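Local coordinates for penicillin-binding protein (Bacillus halodurans, PDB 3TG9) that probably reacts with beta-lactams through a nucleophilic serine, as penicillin-binding proteins of the serine beta-lactamase family do, at residues V91-V103 with H262-G274. Residues are numbered along the deposited sequence; the frame is centred on the assembly and turned at random.
Sequences VTIHHLLTHTSGV and HVHCEDDDYYGYG
Two hydrogen bonds tie Y273 and its neighbour G274 to helix 93-98. The hydroxyl OH of Y273 lies in the plane of the H94 imidazole, 2.8 Å from ND1, in a nearly straight bond (177°) whose proton either group could supply. H94 reaches it because its CG stands anti to the backbone N (chi1 164°), which brings the imidazole up to the rim of the tyrosine, neither ring over the other. One residue on, G274 N donates to L97 O over 3.3 Å, joining the last helical turn to the loop after strand 269-271. The same oxygen lies at the edge of the Y271 ring, 3.4 Å from CE1.

Aromatic and apolar packing surrounds these bonds. L97 CD1 sits almost on the normal of the Y273 ring, 3.7 Å from its centroid, in a CH-pi contact; the H262 ring lies on the opposite face, and T98 CG2 meets the ring edge. H94 also turns its edge to the face of H262, completing an aromatic cluster. T98 CB packs against V263 CG2 at 3.5 Å, while T98 OG1 turns back to H94 O.

H99, which leaves the helix in a Schellman motif, points its ring edge at the face of Y271, offset, with planes at 61°; its NE2 gives a weak bond to Y271 OH at 3.2 Å. The H99 ring also meets that of Y152, probably the tyrosine of the YxN motif that accompanies an SxxK pair, S55 and K58. The contact thus joins the helical region to the edge hairpin of the antiparallel sheet, the two-part architecture of the penicillin-binding protein and serine beta-lactamase fold.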
ATOM      1  N   VAL B  91      27.269  19.669 -16.590  1.00 50.91           N
ATOM      2  CA  VAL B  91      26.559  19.787 -15.324  1.00 48.78           C
ATOM      3  C   VAL B  91      27.497  19.556 -14.137  1.00 45.39           C
ATOM      4  O   VAL B  91      28.340  18.657 -14.148  1.00 44.41           O
ATOM      5  CB  VAL B  91      25.322  18.869 -15.259  1.00 47.96           C
ATOM      6  CG1 VAL B  91      24.772  18.823 -13.843  1.00 43.04           C
ATOM      7  CG2 VAL B  91      24.261  19.365 -16.232  1.00 46.15           C
ATOM      8  N   THR B  92      27.355  20.407 -13.129  1.00 45.76           N
ATOM      9  CA  THR B  92      28.217  20.388 -11.967  1.00 43.22           C
ATOM     10  C   THR B  92      27.344  20.218 -10.732  1.00 42.43           C
ATOM     11  O   THR B  92      26.134  20.467 -10.778  1.00 40.83           O
ATOM     12  CB  THR B  92      28.978  21.719 -11.841  1.00 47.89           C
ATOM     13  OG1 THR B  92      28.041  22.778 -11.616  1.00 46.30           O
ATOM     14  CG2 THR B  92      29.771  22.018 -13.112  1.00 40.47           C
ATOM     15  N   ILE B  93      27.964  19.791  -9.635  1.00 37.60           N
ATOM     16  CA  ILE B  93      27.280  19.625  -8.367  1.00 37.57           C
ATOM     17  C   ILE B  93      26.483  20.876  -8.028  1.00 39.75           C
ATOM     18  O   ILE B  93      25.298  20.807  -7.703  1.00 36.26           O
ATOM     19  CB  ILE B  93      28.296  19.364  -7.239  1.00 40.25           C
ATOM     20  CG1 ILE B  93      29.090  18.081  -7.515  1.00 40.42           C
ATOM     21  CG2 ILE B  93      27.609  19.327  -5.885  1.00 36.34           C
ATOM     22  CD1 ILE B  93      28.223  16.859  -7.773  1.00 40.50           C
ATOM     23  N   HIS B  94      27.149  22.023  -8.115  1.00 44.97           N
ATOM     24  CA  HIS B  94      26.548  23.303  -7.770  1.00 40.19           C
ATOM     25  C   HIS B  94      25.307  23.620  -8.620  1.00 37.13           C
ATOM     26  O   HIS B  94      24.354  24.229  -8.132  1.00 38.84           O
ATOM     27  CB  HIS B  94      27.596  24.420  -7.868  1.00 43.15           C
ATOM     28  CG  HIS B  94      27.012  25.797  -7.896  1.00 39.35           C
ATOM     29  ND1 HIS B  94      26.887  26.577  -6.763  1.00 45.11           N
ATOM     30  CD2 HIS B  94      26.508  26.530  -8.914  1.00 38.64           C
ATOM     31  CE1 HIS B  94      26.334  27.733  -7.090  1.00 43.67           C
ATOM     32  NE2 HIS B  94      26.087  27.726  -8.387  1.00 36.71           N
ATOM     33  N   HIS B  95      25.309  23.207  -9.882  1.00 37.23           N
ATOM     34  CA  HIS B  95      24.128  23.395 -10.724  1.00 40.44           C
ATOM     35  C   HIS B  95      22.936  22.627 -10.166  1.00 38.72           C
ATOM     36  O   HIS B  95      21.818  23.138 -10.106  1.00 38.73           O
ATOM     37  CB  HIS B  95      24.397  22.939 -12.158  1.00 43.55           C
ATOM     38  CG  HIS B  95      25.368  23.807 -12.898  1.00 47.20           C
ATOM     39  ND1 HIS B  95      26.312  23.297 -13.765  1.00 45.75           N
ATOM     40  CD2 HIS B  95      25.547  25.148 -12.894  1.00 46.18           C
ATOM     41  CE1 HIS B  95      27.026  24.289 -14.266  1.00 52.35           C
ATOM     42  NE2 HIS B  95      26.585  25.423 -13.753  1.00 48.43           N
ATOM     43  N   LEU B  96      23.188  21.389  -9.763  1.00 37.68           N
ATOM     44  CA  LEU B  96      22.150  20.527  -9.215  1.00 39.72           C
ATOM     45  C   LEU B  96      21.599  21.086  -7.903  1.00 36.68           C
ATOM     46  O   LEU B  96      20.384  21.112  -7.698  1.00 34.19           O
ATOM     47  CB  LEU B  96      22.700  19.114  -9.017  1.00 34.65           C
ATOM     48  CG  LEU B  96      23.232  18.474 -10.305  1.00 35.83           C
ATOM     49  CD1 LEU B  96      24.172  17.314 -10.026  1.00 35.57           C
ATOM     50  CD2 LEU B  96      22.087  18.036 -11.200  1.00 35.52           C
ATOM     51  N   LEU B  97      22.499  21.557  -7.038  1.00 34.97           N
ATOM     52  CA  LEU B  97      22.145  22.051  -5.706  1.00 34.52           C
ATOM     53  C   LEU B  97      21.251  23.283  -5.735  1.00 35.73           C
ATOM     54  O   LEU B  97      20.507  23.547  -4.780  1.00 31.94           O
ATOM     55  CB  LEU B  97      23.410  22.386  -4.911  1.00 33.60           C
ATOM     56  CG  LEU B  97      24.221  21.229  -4.342  1.00 33.03           C
ATOM     57  CD1 LEU B  97      25.626  21.688  -3.995  1.00 34.33           C
ATOM     58  CD2 LEU B  97      23.525  20.654  -3.121  1.00 33.51           C
ATOM     59  N   THR B  98      21.348  24.051  -6.814  1.00 31.09           N
ATOM     60  CA  THR B  98      20.613  25.301  -6.926  1.00 33.25           C
ATOM     61  C   THR B  98      19.538  25.249  -8.005  1.00 35.13           C
ATOM     62  O   THR B  98      18.883  26.251  -8.274  1.00 37.04           O
ATOM     63  CB  THR B  98      21.561  26.479  -7.231  1.00 39.26           C
ATOM     64  OG1 THR B  98      22.302  26.196  -8.425  1.00 42.43           O
ATOM     65  CG2 THR B  98      22.532  26.702  -6.076  1.00 34.36           C
ATOM     66  N   HIS B  99      19.357  24.085  -8.619  1.00 36.52           N
ATOM     67  CA  HIS B  99      18.326  23.917  -9.639  1.00 37.42           C
ATOM     68  C   HIS B  99      18.625  24.754 -10.869  1.00 37.72           C
ATOM     69  O   HIS B  99      17.719  25.355 -11.447  1.00 41.28           O
ATOM     70  CB  HIS B  99      16.951  24.323  -9.105  1.00 35.62           C
ATOM     71  CG  HIS B  99      16.446  23.446  -8.001  1.00 37.10           C
ATOM     72  ND1 HIS B  99      16.018  22.155  -8.209  1.00 31.85           N
ATOM     73  CD2 HIS B  99      16.286  23.690  -6.678  1.00 31.77           C
ATOM     74  CE1 HIS B  99      15.621  21.636  -7.067  1.00 33.28           C
ATOM     75  NE2 HIS B  99      15.775  22.544  -6.118  1.00 31.60           N
ATOM     76  N   THR B 100      19.887  24.797 -11.272  1.00 38.18           N
ATOM     77  CA  THR B 100      20.265  25.538 -12.472  1.00 39.93           C
ATOM     78  C   THR B 100      20.977  24.635 -13.477  1.00 41.80           C
ATOM     79  O   THR B 100      21.621  25.121 -14.405  1.00 43.70           O
ATOM     80  CB  THR B 100      21.169  26.738 -12.125  1.00 38.53           C
ATOM     81  OG1 THR B 100      22.289  26.287 -11.355  1.00 33.06           O
ATOM     82  CG2 THR B 100      20.396  27.780 -11.318  1.00 35.09           C
ATOM     83  N   SER B 101      20.840  23.322 -13.293  1.00 38.84           N
ATOM     84  CA  SER B 101      21.579  22.332 -14.076  1.00 38.42           C
ATOM     85  C   SER B 101      21.077  22.149 -15.503  1.00 44.65           C
ATOM     86  O   SER B 101      21.832  21.731 -16.380  1.00 43.45           O
ATOM     87  CB  SER B 101      21.536  20.975 -13.379  1.00 41.75           C
ATOM     88  OG  SER B 101      20.273  20.359 -13.573  1.00 40.49           O
ATOM     89  N   GLY B 102      19.796  22.429 -15.722  1.00 42.96           N
ATOM     90  CA  GLY B 102      19.186  22.227 -17.022  1.00 44.52           C
ATOM     91  C   GLY B 102      18.824  20.792 -17.376  1.00 43.71           C
ATOM     92  O   GLY B 102      18.261  20.551 -18.442  1.00 44.81           O
ATOM     93  N   VAL B 103      19.143  19.836 -16.505  1.00 40.28           N
ATOM     94  CA  VAL B 103      18.810  18.432 -16.769  1.00 40.09           C
ATOM     95  C   VAL B 103      17.309  18.237 -16.984  1.00 40.50           C
ATOM     96  O   VAL B 103      16.501  19.030 -16.494  1.00 39.88           O
ATOM     97  CB  VAL B 103      19.278  17.492 -15.629  1.00 39.00           C
ATOM     98  CG1 VAL B 103      20.783  17.548 -15.484  1.00 41.84           C
ATOM     99  CG2 VAL B 103      18.593  17.845 -14.313  1.00 34.99           C
ATOM    100  N   HIS B 262      22.340  31.813  -3.501  1.00 37.49           N
ATOM    101  CA  HIS B 262      23.050  31.658  -4.767  1.00 36.12           C
ATOM    102  C   HIS B 262      22.186  32.054  -5.945  1.00 39.95           C
ATOM    103  O   HIS B 262      22.681  32.579  -6.936  1.00 46.90           O
ATOM    104  CB  HIS B 262      23.500  30.209  -4.963  1.00 34.61           C
ATOM    105  CG  HIS B 262      24.487  29.738  -3.949  1.00 34.58           C
ATOM    106  ND1 HIS B 262      24.150  28.887  -2.923  1.00 35.71           N
ATOM    107  CD2 HIS B 262      25.811  29.999  -3.803  1.00 34.59           C
ATOM    108  CE1 HIS B 262      25.218  28.645  -2.181  1.00 36.04           C
ATOM    109  NE2 HIS B 262      26.239  29.310  -2.698  1.00 38.48           N
ATOM    110  N   VAL B 263      20.894  31.775  -5.848  1.00 40.21           N
ATOM    111  CA  VAL B 263      19.981  32.061  -6.943  1.00 40.53           C
ATOM    112  C   VAL B 263      18.892  32.986  -6.443  1.00 40.72           C
ATOM    113  O   VAL B 263      18.432  32.850  -5.306  1.00 39.55           O
ATOM    114  CB  VAL B 263      19.309  30.772  -7.486  1.00 43.06           C
ATOM    115  CG1 VAL B 263      18.429  31.091  -8.688  1.00 42.53           C
ATOM    116  CG2 VAL B 263      20.351  29.736  -7.849  1.00 39.87           C
ATOM    117  N   HIS B 264      18.496  33.936  -7.280  1.00 39.43           N
ATOM    118  CA  HIS B 264      17.301  34.713  -7.022  1.00 38.60           C
ATOM    119  C   HIS B 264      16.210  34.168  -7.926  1.00 43.12           C
ATOM    120  O   HIS B 264      16.378  34.147  -9.143  1.00 48.35           O
ATOM    121  CB  HIS B 264      17.546  36.192  -7.308  1.00 45.61           C
ATOM    122  CG  HIS B 264      16.364  37.065  -7.023  1.00 47.22           C
ATOM    123  ND1 HIS B 264      16.297  38.383  -7.423  1.00 49.67           N
ATOM    124  CD2 HIS B 264      15.196  36.805  -6.384  1.00 44.14           C
ATOM    125  CE1 HIS B 264      15.143  38.900  -7.031  1.00 52.57           C
ATOM    126  NE2 HIS B 264      14.458  37.962  -6.402  1.00 44.25           N
ATOM    127  N   CYS B 265      15.102  33.721  -7.342  1.00 39.37           N
ATOM    128  CA  CYS B 265      14.023  33.126  -8.128  1.00 40.82           C
ATOM    129  C   CYS B 265      12.991  34.157  -8.571  1.00 48.39           C
ATOM    130  O   CYS B 265      12.672  34.261  -9.760  1.00 55.36           O
ATOM    131  CB  CYS B 265      13.337  32.026  -7.329  1.00 36.15           C
ATOM    132  SG  CYS B 265      14.496  31.023  -6.427  1.00 38.43           S
ATOM    133  N   GLU B 266      12.460  34.903  -7.607  1.00 46.91           N
ATOM    134  CA  GLU B 266      11.542  35.997  -7.887  1.00 49.13           C
ATOM    135  C   GLU B 266      11.261  36.769  -6.614  1.00 45.25           C
ATOM    136  O   GLU B 266      11.131  36.183  -5.541  1.00 44.05           O
ATOM    137  CB  GLU B 266      10.228  35.475  -8.469  1.00 54.75           C
ATOM    138  CG  GLU B 266       9.286  34.873  -7.440  1.00 58.01           C
ATOM    139  CD  GLU B 266       7.836  34.856  -7.914  1.00 73.68           C
ATOM    140  OE1 GLU B 266       6.945  34.533  -7.094  1.00 74.75           O
ATOM    141  OE2 GLU B 266       7.584  35.167  -9.104  1.00 68.65           O
ATOM    142  N   ASP B 267      11.186  38.087  -6.732  1.00 47.62           N
ATOM    143  CA  ASP B 267      10.817  38.921  -5.601  1.00 46.76           C
ATOM    144  C   ASP B 267      11.713  38.651  -4.398  1.00 43.81           C
ATOM    145  O   ASP B 267      12.913  38.911  -4.444  1.00 45.66           O
ATOM    146  CB  ASP B 267       9.354  38.669  -5.234  1.00 49.96           C
ATOM    147  CG  ASP B 267       8.415  38.892  -6.404  1.00 54.02           C
ATOM    148  OD1 ASP B 267       8.600  39.895  -7.127  1.00 50.04           O
ATOM    149  OD2 ASP B 267       7.493  38.066  -6.598  1.00 56.84           O
ATOM    150  N   ASP B 268      11.116  38.115  -3.334  1.00 41.43           N
ATOM    151  CA  ASP B 268      11.799  37.904  -2.062  1.00 41.32           C
ATOM    152  C   ASP B 268      12.390  36.511  -1.944  1.00 40.10           C
ATOM    153  O   ASP B 268      13.070  36.203  -0.968  1.00 35.54           O
ATOM    154  CB  ASP B 268      10.832  38.119  -0.900  1.00 41.14           C
ATOM    155  CG  ASP B 268      10.594  39.581  -0.614  1.00 52.47           C
ATOM    156  OD1 ASP B 268      11.300  40.424  -1.216  1.00 48.39           O
ATOM    157  OD2 ASP B 268       9.706  39.886   0.214  1.00 59.49           O
ATOM    158  N   ASP B 269      12.129  35.674  -2.937  1.00 31.99           N
ATOM    159  CA  ASP B 269      12.579  34.302  -2.894  1.00 35.65           C
ATOM    160  C   ASP B 269      13.928  34.076  -3.560  1.00 33.48           C
ATOM    161  O   ASP B 269      14.132  34.400  -4.733  1.00 33.60           O
ATOM    162  CB  ASP B 269      11.522  33.379  -3.506  1.00 36.99           C
ATOM    163  CG  ASP B 269      10.201  33.473  -2.786  1.00 39.94           C
ATOM    164  OD1 ASP B 269      10.202  33.381  -1.537  1.00 40.02           O
ATOM    165  OD2 ASP B 269       9.167  33.655  -3.457  1.00 44.46           O
ATOM    166  N   TYR B 270      14.833  33.492  -2.786  1.00 30.42           N
ATOM    167  CA  TYR B 270      16.128  33.051  -3.266  1.00 32.07           C
ATOM    168  C   TYR B 270      16.274  31.579  -2.908  1.00 30.77           C
ATOM    169  O   TYR B 270      15.522  31.069  -2.086  1.00 28.93           O
ATOM    170  CB  TYR B 270      17.230  33.872  -2.600  1.00 32.53           C
ATOM    171  CG  TYR B 270      17.118  35.350  -2.900  1.00 36.73           C
ATOM    172  CD1 TYR B 270      16.112  36.117  -2.326  1.00 35.43           C
ATOM    173  CD2 TYR B 270      18.007  35.975  -3.769  1.00 40.46           C
ATOM    174  CE1 TYR B 270      15.991  37.467  -2.607  1.00 41.77           C
ATOM    175  CE2 TYR B 270      17.901  37.337  -4.053  1.00 43.18           C
ATOM    176  CZ  TYR B 270      16.890  38.073  -3.466  1.00 42.74           C
ATOM    177  OH  TYR B 270      16.758  39.411  -3.740  1.00 42.93           O
ATOM    178  N   TYR B 271      17.228  30.898  -3.531  1.00 30.68           N
ATOM    179  CA  TYR B 271      17.510  29.505  -3.198  1.00 32.52           C
ATOM    180  C   TYR B 271      18.979  29.377  -2.826  1.00 35.76           C
ATOM    181  O   TYR B 271      19.837  30.017  -3.438  1.00 35.50           O
ATOM    182  CB  TYR B 271      17.182  28.591  -4.380  1.00 33.61           C
ATOM    183  CG  TYR B 271      16.867  27.147  -4.008  1.00 31.74           C
ATOM    184  CD1 TYR B 271      17.780  26.128  -4.256  1.00 27.07           C
ATOM    185  CD2 TYR B 271      15.654  26.811  -3.425  1.00 28.51           C
ATOM    186  CE1 TYR B 271      17.494  24.819  -3.932  1.00 33.06           C
ATOM    187  CE2 TYR B 271      15.357  25.502  -3.097  1.00 29.75           C
ATOM    188  CZ  TYR B 271      16.284  24.509  -3.346  1.00 31.88           C
ATOM    189  OH  TYR B 271      15.993  23.200  -3.018  1.00 36.97           O
ATOM    190  N   GLY B 272      19.265  28.575  -1.807  1.00 31.33           N
ATOM    191  CA  GLY B 272      20.637  28.316  -1.415  1.00 32.81           C
ATOM    192  C   GLY B 272      21.069  26.981  -1.986  1.00 31.39           C
ATOM    193  O   GLY B 272      20.852  26.706  -3.159  1.00 29.27           O
ATOM    194  N   TYR B 273      21.694  26.162  -1.151  1.00 30.84           N
ATOM    195  CA  TYR B 273      21.920  24.767  -1.481  1.00 33.18           C
ATOM    196  C   TYR B 273      20.830  23.910  -0.838  1.00 32.04           C
ATOM    197  O   TYR B 273      20.918  23.560   0.337  1.00 32.28           O
ATOM    198  CB  TYR B 273      23.291  24.317  -0.987  1.00 35.16           C
ATOM    199  CG  TYR B 273      24.461  24.768  -1.834  1.00 36.02           C
ATOM    200  CD1 TYR B 273      24.274  25.210  -3.139  1.00 38.48           C
ATOM    201  CD2 TYR B 273      25.757  24.712  -1.339  1.00 36.73           C
ATOM    202  CE1 TYR B 273      25.348  25.605  -3.921  1.00 39.52           C
ATOM    203  CE2 TYR B 273      26.834  25.101  -2.108  1.00 39.01           C
ATOM    204  CZ  TYR B 273      26.627  25.546  -3.398  1.00 39.38           C
ATOM    205  OH  TYR B 273      27.706  25.932  -4.158  1.00 37.53           O
ATOM    206  N   GLY B 274      19.792  23.594  -1.604  1.00 29.97           N
ATOM    207  CA  GLY B 274      18.744  22.706  -1.132  1.00 31.35           C
ATOM    208  C   GLY B 274      17.843  23.318  -0.079  1.00 32.05           C
ATOM    209  O   GLY B 274      17.169  22.599   0.666  1.00 27.56           O
TER